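Long-range contacts in charybdin (Charybdis maritima, PDB 2B7U), which belongs to the ribosome-inactivating proteins, a family of toxins widespread in plants, whose fold pairs a mixed beta sheet with a largely helical remainder: residues A[92-97]-A[113-118]; A[15-20]-A[62-67]; A[44-49]-A[240-245]; A[8-13]-A[56-61]. All blocks are in the same frame, centred on the assembly; numbering follows the deposited sequence. Where two conformers were deposited one is given.

Interaction 1 (A[92-97]-A[113-118]); sequences LELERP and FGPSYE
The guanidinium of Arg96, given in one of two deposited conformers so that its contacts are to that extent tentative, meets Ser116 along its edge: Ser116 CB lies near the plane, 3.7 Å from Arg96 NH2, and Gly114 CA also comes in at the edge, beside NH1. Pro115 CD approaches the same group obliquely, 3.6 Å from Arg96 NH1. The arginine chain bends at CB-CG and again at CG-CD, crossing the proline ring. Phe113's ring takes Leu94 CD2 at an oblique angle, 4.2 Å from Phe113 CE1, and that methyl also rests on Pro115, 3.6 Å from Pro115 CA. A single hydrogen bond joins the backbones, Glu95 N to Phe113 O at 2.9 Å, with the donor standing 37° above the carbonyl plane. Here the chain leaves strand 91-93 of the mixed sheet and runs past the loop that leads into helix 117-124, where Ser116 is the N-cap and its OG takes the N-H of Glu119. Phe113 also reaches Leu120 and Ala123 of that helix and Leu158 of helix 151-170. Glu95 O is 3.2 Å from Pro115 CD and accepts a hydrogen bond from Arg81.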
loop_
_atom_site.group_PDB
_atom_site.type_symbol
_atom_site.label_atom_id
_atom_site.label_comp_id
_atom_site.label_asym_id
_atom_site.label_seq_id
_atom_site.Cartn_x
_atom_site.Cartn_y
_atom_site.Cartn_z
ATOM N N LEU A 92 -15.504 3.660 8.543
ATOM C CA LEU A 92 -14.896 2.686 9.434
ATOM C C LEU A 92 -13.411 2.954 9.430
ATOM O O LEU A 92 -12.845 3.205 8.375
ATOM C CB LEU A 92 -15.115 1.268 8.926
ATOM C CG LEU A 92 -16.500 0.633 9.014
ATOM C CD1 LEU A 92 -16.966 0.640 10.453
ATOM C CD2 LEU A 92 -17.477 1.308 8.089
ATOM N N GLU A 93 -12.780 2.865 10.597
ATOM C CA GLU A 93 -11.376 3.177 10.738
ATOM C C GLU A 93 -10.614 2.044 11.424
ATOM O O GLU A 93 -11.069 1.513 12.440
ATOM C CB GLU A 93 -11.243 4.492 11.539
ATOM C CG GLU A 93 -9.836 4.892 11.850
ATOM C CD GLU A 93 -9.704 6.275 12.454
ATOM O OE1 GLU A 93 -8.596 6.549 12.988
ATOM O OE2 GLU A 93 -10.666 7.072 12.396
ATOM N N LEU A 94 -9.447 1.711 10.884
ATOM C CA LEU A 94 -8.592 0.656 11.411
ATOM C C LEU A 94 -7.834 1.173 12.622
ATOM O O LEU A 94 -7.442 2.332 12.676
ATOM C CB LEU A 94 -7.605 0.165 10.342
ATOM C CG LEU A 94 -8.254 -0.700 9.248
ATOM C CD1 LEU A 94 -8.976 0.125 8.198
ATOM C CD2 LEU A 94 -7.211 -1.585 8.547
ATOM N N GLU A 95 -7.654 0.307 13.603
ATOM C CA GLU A 95 -6.892 0.637 14.803
ATOM C C GLU A 95 -5.445 1.008 14.492
ATOM O O GLU A 95 -4.945 0.660 13.449
ATOM C CB GLU A 95 -6.902 -0.568 15.755
ATOM C CG GLU A 95 -8.249 -0.848 16.397
ATOM C CD GLU A 95 -8.302 -2.218 17.068
ATOM O OE1 GLU A 95 -9.235 -2.474 17.857
ATOM O OE2 GLU A 95 -7.426 -3.054 16.795
ATOM N N ARG A 96 -4.799 1.663 15.466
ATOM C CA ARG A 96 -3.391 2.149 15.466
ATOM C C ARG A 96 -3.441 3.674 15.540
ATOM O O ARG A 96 -3.771 4.198 16.593
ATOM C CB ARG A 96 -2.556 1.640 14.298
ATOM C CG ARG A 96 -2.431 0.117 14.252
ATOM C CD ARG A 96 -1.484 -0.457 15.281
ATOM N NE ARG A 96 -0.323 -1.034 14.616
ATOM C CZ ARG A 96 -0.370 -2.069 13.776
ATOM N NH1 ARG A 96 -1.519 -2.648 13.454
ATOM N NH2 ARG A 96 0.754 -2.506 13.225
ATOM N N PRO A 97 -3.190 4.378 14.429
ATOM C CA PRO A 97 -3.127 5.833 14.235
ATOM C C PRO A 97 -4.006 6.708 15.134
ATOM O O PRO A 97 -5.137 6.344 15.456
ATOM N N PHE A 113 -9.604 -4.277 14.322
ATOM C CA PHE A 113 -8.300 -4.647 13.827
ATOM C C PHE A 113 -7.567 -3.458 13.251
ATOM O O PHE A 113 -8.177 -2.457 12.901
ATOM C CB PHE A 113 -8.413 -5.780 12.780
ATOM C CG PHE A 113 -9.410 -5.508 11.661
ATOM C CD1 PHE A 113 -9.016 -4.866 10.501
ATOM C CD2 PHE A 113 -10.733 -5.905 11.781
ATOM C CE1 PHE A 113 -9.944 -4.630 9.460
ATOM C CE2 PHE A 113 -11.667 -5.664 10.762
ATOM C CZ PHE A 113 -11.261 -5.033 9.601
ATOM N N GLY A 114 -6.250 -3.582 13.231
ATOM C CA GLY A 114 -5.361 -2.629 12.596
ATOM C C GLY A 114 -5.013 -3.075 11.197
ATOM O O GLY A 114 -5.475 -4.114 10.753
ATOM N N PRO A 115 -4.197 -2.273 10.483
ATOM C CA PRO A 115 -3.795 -2.503 9.105
ATOM C C PRO A 115 -2.692 -3.544 8.885
ATOM O O PRO A 115 -2.397 -3.897 7.732
ATOM C CB PRO A 115 -3.317 -1.110 8.667
ATOM C CG PRO A 115 -2.769 -0.503 9.889
ATOM C CD PRO A 115 -3.649 -1.000 10.999
ATOM N N SER A 116 -2.097 -4.070 9.950
ATOM C CA SER A 116 -1.024 -5.040 9.729
ATOM C C SER A 116 -1.649 -6.309 9.192
ATOM O O SER A 116 -2.792 -6.634 9.526
ATOM C CB SER A 116 -0.251 -5.322 11.004
ATOM O OG SER A 116 -0.964 -6.163 11.883
ATOM N N TYR A 117 -0.911 -7.038 8.360
ATOM C CA TYR A 117 -1.440 -8.287 7.802
ATOM C C TYR A 117 -1.651 -9.386 8.845
ATOM O O TYR A 117 -2.541 -10.204 8.672
ATOM C CB TYR A 117 -0.581 -8.804 6.638
ATOM C CG TYR A 117 -0.618 -7.906 5.446
ATOM C CD1 TYR A 117 0.542 -7.339 4.951
ATOM C CD2 TYR A 117 -1.836 -7.598 4.821
ATOM C CE1 TYR A 117 0.508 -6.494 3.863
ATOM C CE2 TYR A 117 -1.893 -6.746 3.717
ATOM C CZ TYR A 117 -0.709 -6.195 3.249
ATOM O OH TYR A 117 -0.743 -5.338 2.173
ATOM N N GLU A 118 -0.880 -9.383 9.928
ATOM C CA GLU A 118 -1.127 -10.301 11.034
ATOM C C GLU A 118 -2.538 -10.085 11.587
ATOM O O GLU A 118 -3.281 -11.053 11.807
ATOM C CB GLU A 118 -0.084 -10.085 12.143
ATOM C CG GLU A 118 -0.259 -10.919 13.390
ATOM C CD GLU A 118 0.929 -10.787 14.349
ATOM O OE1 GLU A 118 1.790 -9.897 14.142
ATOM O OE2 GLU A 118 1.009 -11.579 15.315
#

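Interaction 2 (A[15-20]-A[62-67]); sequences DIERLT and LTFRGQ
Ile16 N, just past the parallel bridge of Asp15 with Thr63, gives a nearly straight hydrogen bond to Thr63 O, 2.9 Å long with 169° at the hydrogen. The Asp15 carboxylate comes close to the same carbonyl, its CG anti to the backbone N (chi1 -167°), with OD2 and Thr63 O two unbonded acceptors 3.2 Å apart. Farther out, Glu17 crosses Phe64 and Arg65 at about a right angle. Glu17 CA meets the edge of the Phe64 ring, while Arg65 CG lies over one face, 3.7 Å above the ring plane and offset toward the rim. Glu17 OE2 forms a long salt bridge with Arg65 NE, 3.5 Å, at the edge of a guanidinium turned 83° from the carboxylate. What positions these groups is an Asx turn, in which Asp15 OD1 accepts from Glu17 N at 2.9 Å, and a water that accepts from Arg65 N at 2.8 Å near Asp15 OD1 and Glu17 OE1. A type I turn, Ile16 to Leu19, bends the first chain, and a type I' turn, Phe64 to Gln67, reverses the second. Ile16 and Phe64 pack on helix 135-147, Leu62 reaches helix 151-170, and Thr20 leads into helix 21-35.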
loop_
_atom_site.group_PDB
_atom_site.type_symbol
_atom_site.label_atom_id
_atom_site.label_comp_id
_atom_site.label_asym_id
_atom_site.label_seq_id
_atom_site.Cartn_x
_atom_site.Cartn_y
_atom_site.Cartn_z
ATOM N N ASP A 15 -12.687 2.463 -12.028
ATOM C CA ASP A 15 -13.779 1.512 -12.217
ATOM C C ASP A 15 -13.226 0.137 -12.580
ATOM O O ASP A 15 -12.427 0.008 -13.496
ATOM C CB ASP A 15 -14.791 1.941 -13.261
ATOM C CG ASP A 15 -16.061 1.082 -13.197
ATOM O OD1 ASP A 15 -16.101 -0.017 -13.793
ATOM O OD2 ASP A 15 -17.023 1.457 -12.482
ATOM N N ILE A 16 -13.702 -0.884 -11.880
ATOM C CA ILE A 16 -13.168 -2.229 -11.981
ATOM C C ILE A 16 -13.753 -3.027 -13.147
ATOM O O ILE A 16 -13.124 -3.975 -13.593
ATOM C CB ILE A 16 -13.391 -3.009 -10.637
ATOM C CG1 ILE A 16 -12.983 -2.159 -9.438
ATOM C CG2 ILE A 16 -12.633 -4.336 -10.617
ATOM C CD1 ILE A 16 -11.554 -1.685 -9.516
ATOM N N GLU A 17 -14.924 -2.652 -13.661
ATOM C CA GLU A 17 -15.614 -3.496 -14.652
ATOM C C GLU A 17 -14.841 -3.741 -15.951
ATOM O O GLU A 17 -14.747 -4.886 -16.408
ATOM C CB GLU A 17 -16.999 -2.934 -14.963
ATOM C CG GLU A 17 -17.826 -3.847 -15.847
ATOM C CD GLU A 17 -19.173 -3.263 -16.199
ATOM O OE1 GLU A 17 -19.515 -2.172 -15.691
ATOM O OE2 GLU A 17 -19.888 -3.896 -17.006
ATOM N N ARG A 18 -14.287 -2.678 -16.533
ATOM C CA ARG A 18 -13.543 -2.767 -17.806
ATOM C C ARG A 18 -12.022 -2.894 -17.591
ATOM O O ARG A 18 -11.240 -2.778 -18.541
ATOM C CB ARG A 18 -13.897 -1.561 -18.714
ATOM C CG ARG A 18 -12.906 -0.369 -18.808
ATOM C CD ARG A 18 -12.451 0.164 -17.460
ATOM N NE ARG A 18 -11.251 1.008 -17.556
ATOM C CZ ARG A 18 -10.370 1.175 -16.568
ATOM N NH1 ARG A 18 -10.532 0.540 -15.414
ATOM N NH2 ARG A 18 -9.315 1.971 -16.728
ATOM N N LEU A 19 -11.619 -3.146 -16.348
ATOM C CA LEU A 19 -10.211 -3.119 -15.956
ATOM C C LEU A 19 -9.408 -4.158 -16.748
ATOM O O LEU A 19 -9.813 -5.318 -16.843
ATOM C CB LEU A 19 -10.087 -3.424 -14.451
ATOM C CG LEU A 19 -9.256 -2.546 -13.512
ATOM C CD1 LEU A 19 -8.750 -3.389 -12.345
ATOM C CD2 LEU A 19 -8.149 -1.837 -14.180
ATOM N N THR A 20 -8.271 -3.742 -17.304
ATOM C CA THR A 20 -7.352 -4.664 -17.962
ATOM C C THR A 20 -5.976 -4.544 -17.319
ATOM O O THR A 20 -5.735 -3.619 -16.537
ATOM C CB THR A 20 -7.208 -4.367 -19.460
ATOM O OG1 THR A 20 -6.534 -3.115 -19.659
ATOM C CG2 THR A 20 -8.565 -4.322 -20.121
ATOM N N LEU A 62 -13.194 3.246 -5.521
ATOM C CA LEU A 62 -13.288 2.068 -6.374
ATOM C C LEU A 62 -14.748 1.800 -6.658
ATOM O O LEU A 62 -15.541 1.750 -5.741
ATOM C CB LEU A 62 -12.685 0.855 -5.681
ATOM C CG LEU A 62 -11.216 0.956 -5.281
ATOM C CD1 LEU A 62 -10.796 -0.305 -4.520
ATOM C CD2 LEU A 62 -10.334 1.191 -6.460
ATOM N N THR A 63 -15.069 1.605 -7.929
ATOM C CA THR A 63 -16.457 1.438 -8.333
ATOM C C THR A 63 -16.592 0.193 -9.192
ATOM O O THR A 63 -15.719 -0.124 -10.010
ATOM C CB THR A 63 -16.927 2.661 -9.107
ATOM O OG1 THR A 63 -16.964 3.809 -8.241
ATOM C CG2 THR A 63 -18.274 2.430 -9.655
ATOM N N PHE A 64 -17.704 -0.521 -9.015
ATOM C CA PHE A 64 -18.022 -1.662 -9.848
ATOM C C PHE A 64 -19.528 -1.790 -9.999
ATOM O O PHE A 64 -20.213 -2.090 -9.025
ATOM C CB PHE A 64 -17.494 -2.952 -9.230
ATOM C CG PHE A 64 -17.833 -4.176 -10.032
ATOM C CD1 PHE A 64 -17.421 -4.280 -11.342
ATOM C CD2 PHE A 64 -18.560 -5.204 -9.482
ATOM C CE1 PHE A 64 -17.743 -5.396 -12.092
ATOM C CE2 PHE A 64 -18.887 -6.330 -10.240
ATOM C CZ PHE A 64 -18.474 -6.423 -11.525
ATOM N N ARG A 65 -20.025 -1.580 -11.211
ATOM C CA ARG A 65 -21.452 -1.753 -11.531
ATOM C C ARG A 65 -22.370 -1.062 -10.508
ATOM O O ARG A 65 -23.314 -1.659 -9.996
ATOM C CB ARG A 65 -21.809 -3.241 -11.665
ATOM C CG ARG A 65 -21.112 -3.905 -12.831
ATOM C CD ARG A 65 -21.569 -5.338 -13.062
ATOM N NE ARG A 65 -20.942 -5.859 -14.274
ATOM C CZ ARG A 65 -20.658 -7.141 -14.509
ATOM N NH1 ARG A 65 -20.088 -7.482 -15.670
ATOM N NH2 ARG A 65 -20.933 -8.087 -13.614
ATOM N N GLY A 66 -22.068 0.196 -10.203
ATOM C CA GLY A 66 -22.901 1.012 -9.316
ATOM C C GLY A 66 -22.605 0.889 -7.821
ATOM O O GLY A 66 -23.232 1.585 -7.005
ATOM N N GLN A 67 -21.709 -0.032 -7.463
ATOM C CA GLN A 67 -21.273 -0.279 -6.110
ATOM C C GLN A 67 -19.985 0.480 -5.903
ATOM O O GLN A 67 -19.137 0.487 -6.791
ATOM C CB GLN A 67 -21.017 -1.760 -5.938
ATOM C CG GLN A 67 -22.242 -2.607 -6.244
ATOM C CD GLN A 67 -21.906 -4.082 -6.302
ATOM O OE1 GLN A 67 -21.436 -4.582 -7.335
ATOM N NE2 GLN A 67 -22.179 -4.798 -5.222
HETATM O O HOH W 1 -18.863 -0.636 -13.601
#

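Interaction 3 (A[44-49]-A[240-245]); sequences PVLPLY and LGIVEQ
Leu46 O takes the amide N-H of Gln245 NE2 at 2.8 Å, with the donor in the carbonyl plane. The glutamine chain is fully extended, its CG anti to the backbone N (chi1 -171°), and crosses Val45 at about a right angle, bringing Gln245 CB within 3.9 Å of Val45 CG1. At its far end Gln245 OE1 is held by Arg250, so both amide atoms have partners. Two backbone bonds continue the pairing: Val243 N to Pro44 O at 2.9 Å, and Leu46 N to Val243 O at 3.0 Å, nearly straight. They flank the single bridge of Val45 with Val243, which brings the loop after helix 233-237 alongside the end of strand 43-45, the two chains running in much the same direction, 22° apart. Where direct bonding stops, a water donates to Pro47 O and accepts from Gln245 N. On the apolar side Ile242 crosses Pro44 and Leu46 at about right angles; its CD1 is 3.8 Å from Pro44 CB and only 3.4 Å from Leu46 CD2, tighter than usual for two methyls. Leu35 of helix 21-35 packs against Leu46 and Ile242, and Trp202 NE1 donates to Ile242 O. The contact thus fastens a C-terminal loop to the early hairpin by backbone bonds, with one side-chain amide and one water taking over where the backbones no longer pair directly.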
loop_
_atom_site.group_PDB
_atom_site.type_symbol
_atom_site.label_atom_id
_atom_site.label_comp_id
_atom_site.label_asym_id
_atom_site.label_seq_id
_atom_site.Cartn_x
_atom_site.Cartn_y
_atom_site.Cartn_z
ATOM N N PRO A 44 9.867 7.767 -7.385
ATOM C CA PRO A 44 9.303 8.743 -6.484
ATOM C C PRO A 44 9.598 8.416 -5.011
ATOM O O PRO A 44 9.636 7.236 -4.639
ATOM C CB PRO A 44 7.795 8.659 -6.769
ATOM C CG PRO A 44 7.593 7.377 -7.464
ATOM C CD PRO A 44 8.853 7.028 -8.147
ATOM N N VAL A 45 9.763 9.472 -4.226
ATOM C CA VAL A 45 9.972 9.424 -2.781
ATOM C C VAL A 45 8.765 10.101 -2.097
ATOM O O VAL A 45 8.361 11.193 -2.462
ATOM C CB VAL A 45 11.283 10.091 -2.390
ATOM C CG1 VAL A 45 11.538 9.962 -0.896
ATOM C CG2 VAL A 45 12.452 9.481 -3.197
ATOM N N LEU A 46 8.222 9.434 -1.097
ATOM C CA LEU A 46 7.042 9.915 -0.368
ATOM C C LEU A 46 7.424 11.060 0.562
ATOM O O LEU A 46 8.595 11.208 0.965
ATOM C CB LEU A 46 6.442 8.783 0.441
ATOM C CG LEU A 46 5.848 7.669 -0.419
ATOM C CD1 LEU A 46 5.547 6.438 0.403
ATOM C CD2 LEU A 46 4.612 8.106 -1.148
ATOM N N PRO A 47 6.422 11.866 0.940
ATOM C CA PRO A 47 6.695 12.913 1.913
ATOM C C PRO A 47 7.178 12.372 3.242
ATOM O O PRO A 47 6.861 11.258 3.578
ATOM C CB PRO A 47 5.350 13.604 2.111
ATOM C CG PRO A 47 4.355 12.867 1.355
ATOM C CD PRO A 47 5.017 11.813 0.518
ATOM N N LEU A 48 7.996 13.168 3.921
ATOM C CA LEU A 48 8.315 13.071 5.353
ATOM C C LEU A 48 9.404 14.056 5.807
ATOM O O LEU A 48 10.481 13.705 6.338
ATOM C CB LEU A 48 8.495 11.665 5.903
ATOM C CG LEU A 48 7.232 10.973 6.390
ATOM C CD1 LEU A 48 7.389 10.178 7.646
ATOM C CD2 LEU A 48 6.076 11.998 6.552
ATOM N N TYR A 49 9.037 15.311 5.566
ATOM C CA TYR A 49 9.560 16.502 6.233
ATOM C C TYR A 49 8.507 16.873 7.298
ATOM O O TYR A 49 8.839 17.147 8.463
ATOM C CB TYR A 49 9.768 17.647 5.220
ATOM C CG TYR A 49 8.811 17.619 4.033
ATOM C CD1 TYR A 49 9.016 16.738 2.961
ATOM C CD2 TYR A 49 7.693 18.449 3.993
ATOM C CE1 TYR A 49 8.140 16.688 1.887
ATOM C CE2 TYR A 49 6.806 18.412 2.917
ATOM C CZ TYR A 49 7.036 17.534 1.865
ATOM O OH TYR A 49 6.151 17.516 0.801
ATOM N N LEU A 240 11.760 -1.145 -6.236
ATOM C CA LEU A 240 10.746 -0.294 -5.626
ATOM C C LEU A 240 10.061 0.615 -6.630
ATOM O O LEU A 240 10.680 1.191 -7.507
ATOM C CB LEU A 240 11.333 0.583 -4.509
ATOM C CG LEU A 240 11.464 -0.119 -3.157
ATOM C CD1 LEU A 240 12.478 -1.241 -3.182
ATOM C CD2 LEU A 240 11.764 0.828 -1.990
ATOM N N GLY A 241 8.760 0.692 -6.526
ATOM C CA GLY A 241 7.967 1.644 -7.266
ATOM C C GLY A 241 7.901 3.026 -6.662
ATOM O O GLY A 241 7.655 4.025 -7.352
ATOM N N ILE A 242 8.046 3.077 -5.339
ATOM C CA ILE A 242 8.022 4.315 -4.570
ATOM C C ILE A 242 8.737 4.027 -3.241
ATOM O O ILE A 242 8.748 2.887 -2.770
ATOM C CB ILE A 242 6.556 4.876 -4.435
ATOM C CG1 ILE A 242 6.575 6.335 -3.943
ATOM C CG2 ILE A 242 5.724 3.985 -3.548
ATOM C CD1 ILE A 242 5.362 7.091 -4.356
ATOM N N VAL A 243 9.372 5.045 -2.687
ATOM C CA VAL A 243 10.269 4.915 -1.539
ATOM C C VAL A 243 9.745 5.648 -0.305
ATOM O O VAL A 243 9.414 6.822 -0.406
ATOM C CB VAL A 243 11.668 5.469 -1.905
ATOM C CG1 VAL A 243 12.610 5.273 -0.766
ATOM C CG2 VAL A 243 12.184 4.819 -3.203
ATOM N N GLU A 244 9.684 4.983 0.853
ATOM C CA GLU A 244 9.308 5.654 2.092
ATOM C C GLU A 244 10.426 6.577 2.560
ATOM O O GLU A 244 11.582 6.276 2.326
ATOM C CB GLU A 244 9.048 4.607 3.181
ATOM C CG GLU A 244 8.245 5.151 4.298
ATOM C CD GLU A 244 8.085 4.210 5.443
ATOM O OE1 GLU A 244 9.086 3.665 5.910
ATOM O OE2 GLU A 244 6.929 4.058 5.927
ATOM N N GLN A 245 10.095 7.675 3.244
ATOM C CA GLN A 245 11.111 8.650 3.695
ATOM C C GLN A 245 11.052 8.838 5.205
ATOM O O GLN A 245 10.361 9.713 5.698
ATOM C CB GLN A 245 10.916 9.999 2.989
ATOM C CG GLN A 245 12.064 10.947 3.272
ATOM C CD GLN A 245 11.962 12.291 2.589
ATOM O OE1 GLN A 245 12.958 13.023 2.583
ATOM N NE2 GLN A 245 10.791 12.628 2.001
HETATM O O HOH W 2 7.577 8.576 3.880
#

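Interaction 4 (A[8-13]-A[56-61]); sequences VKFTVE and RGFDLK
Phe10 and Phe58 lie side by side and point the same way, their rings 12° from parallel but slid so far that they barely overlap. They belong to neighbouring parallel strands, 7-15 and 56-64, of the six-stranded mixed sheet, with 7-15 at its edge. One face of Phe10 takes a CH-pi contact: Phe58 CB stands over the ring centre, 3.7 Å from the centroid. Both rings take the same first torsion, with CG between the backbone N and the carbonyl carbon (65° in Phe10), and both pack on Leu35 of helix 21-35. Farther along on that side, Val12 crosses Leu60 obliquely, Val12 CG2 meeting Leu60 CD1 at 3.9 Å. On the other side of the sheet Thr11 lies obliquely across Asp59, whose carboxylate is held by Arg72 in a salt bridge. A beta bulge between Val8 and Thr11 shifts the register by one residue. Within it Lys9 N bonds to Gly57 O and Asp59 N to Phe10 O; beyond it Val12 N bonds to Asp59 O and Lys61 N to Val12 O. Lys9 crosses Arg56 at about a right angle, its CE 3.2 Å from Arg56 NE. At the other end Glu13 and Lys61 run side by side, their charged tips bridged by a water that donates to Glu13 OE1 at 2.6 Å and accepts from Lys61 NZ at 2.7 Å.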
loop_
_atom_site.group_PDB
_atom_site.type_symbol
_atom_site.label_atom_id
_atom_site.label_comp_id
_atom_site.label_asym_id
_atom_site.label_seq_id
_atom_site.Cartn_x
_atom_site.Cartn_y
_atom_site.Cartn_z
ATOM N N VAL A 8 -7.070 15.004 3.300
ATOM C CA VAL A 8 -7.100 14.279 2.033
ATOM C C VAL A 8 -6.488 15.153 0.947
ATOM O O VAL A 8 -7.128 16.084 0.448
ATOM C CB VAL A 8 -8.521 13.829 1.658
ATOM C CG1 VAL A 8 -9.492 14.925 1.851
ATOM C CG2 VAL A 8 -8.575 13.285 0.226
ATOM N N LYS A 9 -5.236 14.869 0.612
ATOM C CA LYS A 9 -4.500 15.638 -0.390
ATOM C C LYS A 9 -5.092 15.529 -1.797
ATOM O O LYS A 9 -5.103 16.521 -2.543
ATOM C CB LYS A 9 -3.026 15.208 -0.433
ATOM C CG LYS A 9 -2.183 15.418 0.867
ATOM C CD LYS A 9 -2.734 16.533 1.710
ATOM C CE LYS A 9 -1.734 17.128 2.701
ATOM N NZ LYS A 9 -2.084 18.566 3.017
ATOM N N PHE A 10 -5.592 14.346 -2.153
ATOM C CA PHE A 10 -6.166 14.123 -3.479
ATOM C C PHE A 10 -6.999 12.848 -3.446
ATOM O O PHE A 10 -6.920 12.065 -2.475
ATOM C CB PHE A 10 -5.060 14.048 -4.556
ATOM C CG PHE A 10 -4.130 12.862 -4.415
ATOM C CD1 PHE A 10 -4.445 11.648 -5.000
ATOM C CD2 PHE A 10 -2.934 12.962 -3.707
ATOM C CE1 PHE A 10 -3.627 10.551 -4.857
ATOM C CE2 PHE A 10 -2.117 11.873 -3.561
ATOM C CZ PHE A 10 -2.439 10.670 -4.150
ATOM N N THR A 11 -7.786 12.670 -4.498
ATOM C CA THR A 11 -8.612 11.486 -4.707
ATOM C C THR A 11 -8.322 10.911 -6.089
ATOM O O THR A 11 -8.224 11.663 -7.082
ATOM C CB THR A 11 -10.122 11.803 -4.562
ATOM O OG1 THR A 11 -10.394 12.328 -3.250
ATOM C CG2 THR A 11 -10.990 10.554 -4.795
ATOM N N VAL A 12 -8.156 9.600 -6.152
ATOM C CA VAL A 12 -8.046 8.872 -7.427
ATOM C C VAL A 12 -9.204 7.876 -7.489
ATOM O O VAL A 12 -9.605 7.330 -6.469
ATOM C CB VAL A 12 -6.676 8.149 -7.636
ATOM C CG1 VAL A 12 -5.601 9.179 -7.910
ATOM C CG2 VAL A 12 -6.279 7.268 -6.429
ATOM N N GLU A 13 -9.699 7.615 -8.690
ATOM C CA GLU A 13 -10.877 6.773 -8.857
ATOM C C GLU A 13 -10.645 5.765 -9.975
ATOM O O GLU A 13 -10.119 6.102 -11.031
ATOM C CB GLU A 13 -12.102 7.649 -9.120
ATOM C CG GLU A 13 -13.383 6.887 -9.384
ATOM C CD GLU A 13 -14.599 7.798 -9.548
ATOM O OE1 GLU A 13 -14.453 9.047 -9.406
ATOM O OE2 GLU A 13 -15.706 7.270 -9.830
ATOM N N ARG A 56 -1.036 13.130 6.621
ATOM C CA ARG A 56 -1.463 13.436 5.261
ATOM C C ARG A 56 -2.023 12.145 4.706
ATOM O O ARG A 56 -1.411 11.105 4.895
ATOM C CB ARG A 56 -0.272 13.829 4.375
ATOM C CG ARG A 56 0.458 15.128 4.739
ATOM C CD ARG A 56 1.633 15.441 3.782
ATOM N NE ARG A 56 1.207 15.799 2.427
ATOM C CZ ARG A 56 2.009 16.297 1.491
ATOM N NH1 ARG A 56 3.296 16.515 1.729
ATOM N NH2 ARG A 56 1.517 16.590 0.297
ATOM N N GLY A 57 -3.145 12.222 3.995
ATOM C CA GLY A 57 -3.714 11.046 3.347
ATOM C C GLY A 57 -4.184 11.328 1.941
ATOM O O GLY A 57 -4.064 12.444 1.439
ATOM N N PHE A 58 -4.703 10.299 1.288
ATOM C CA PHE A 58 -5.387 10.440 0.013
ATOM C C PHE A 58 -6.533 9.431 -0.010
ATOM O O PHE A 58 -6.555 8.492 0.780
ATOM C CB PHE A 58 -4.449 10.218 -1.173
ATOM C CG PHE A 58 -3.935 8.813 -1.311
ATOM C CD1 PHE A 58 -4.502 7.944 -2.230
ATOM C CD2 PHE A 58 -2.860 8.373 -0.549
ATOM C CE1 PHE A 58 -3.991 6.648 -2.398
ATOM C CE2 PHE A 58 -2.357 7.088 -0.694
ATOM C CZ PHE A 58 -2.924 6.223 -1.613
ATOM N N ASP A 59 -7.488 9.655 -0.902
ATOM C CA ASP A 59 -8.616 8.744 -1.052
ATOM C C ASP A 59 -8.567 7.970 -2.365
ATOM O O ASP A 59 -8.186 8.514 -3.412
ATOM C CB ASP A 59 -9.907 9.536 -1.000
ATOM C CG ASP A 59 -10.403 9.785 0.400
ATOM O OD1 ASP A 59 -9.788 9.316 1.391
ATOM O OD2 ASP A 59 -11.471 10.443 0.510
ATOM N N LEU A 60 -8.920 6.689 -2.279
ATOM C CA LEU A 60 -8.961 5.778 -3.418
ATOM C C LEU A 60 -10.409 5.329 -3.568
ATOM O O LEU A 60 -10.916 4.602 -2.737
ATOM C CB LEU A 60 -8.054 4.572 -3.162
ATOM C CG LEU A 60 -8.160 3.396 -4.128
ATOM C CD1 LEU A 60 -7.799 3.805 -5.546
ATOM C CD2 LEU A 60 -7.303 2.210 -3.630
ATOM N N LYS A 61 -11.062 5.788 -4.627
ATOM C CA LYS A 61 -12.470 5.463 -4.865
ATOM C C LYS A 61 -12.541 4.341 -5.891
ATOM O O LYS A 61 -11.987 4.452 -6.996
ATOM C CB LYS A 61 -13.220 6.704 -5.361
ATOM C CG LYS A 61 -14.734 6.547 -5.439
ATOM C CD LYS A 61 -15.356 7.954 -5.416
ATOM C CE LYS A 61 -16.804 8.000 -5.767
ATOM N NZ LYS A 61 -17.234 9.431 -5.953
HETATM O O HOH W 3 -12.436 11.729 -1.583
HETATM O O HOH W 4 -16.705 10.082 -8.563
#

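Interactions 1, 2 and 4 all reach the six-stranded mixed sheet. Interactions 2 and 4 are successive parts of one pairing, strands 7-15 and 56-64, with centres 17 Å apart and Thr63 packing near Glu13. Interaction 1 sits at the exit of strand 91-93, near the far edge of the sheet and next to its last strand, 25 Å from interaction 2 between centres, and opens along the chain after both have closed. Interaction 3 lies opposite interaction 2 across the chain's centre, yet touches interaction 4 where Tyr49 and Pro47 meet Arg56. Its span of some 190 residues encloses interaction 1, and it ties the C-terminal region back to chain that leads into the sheet.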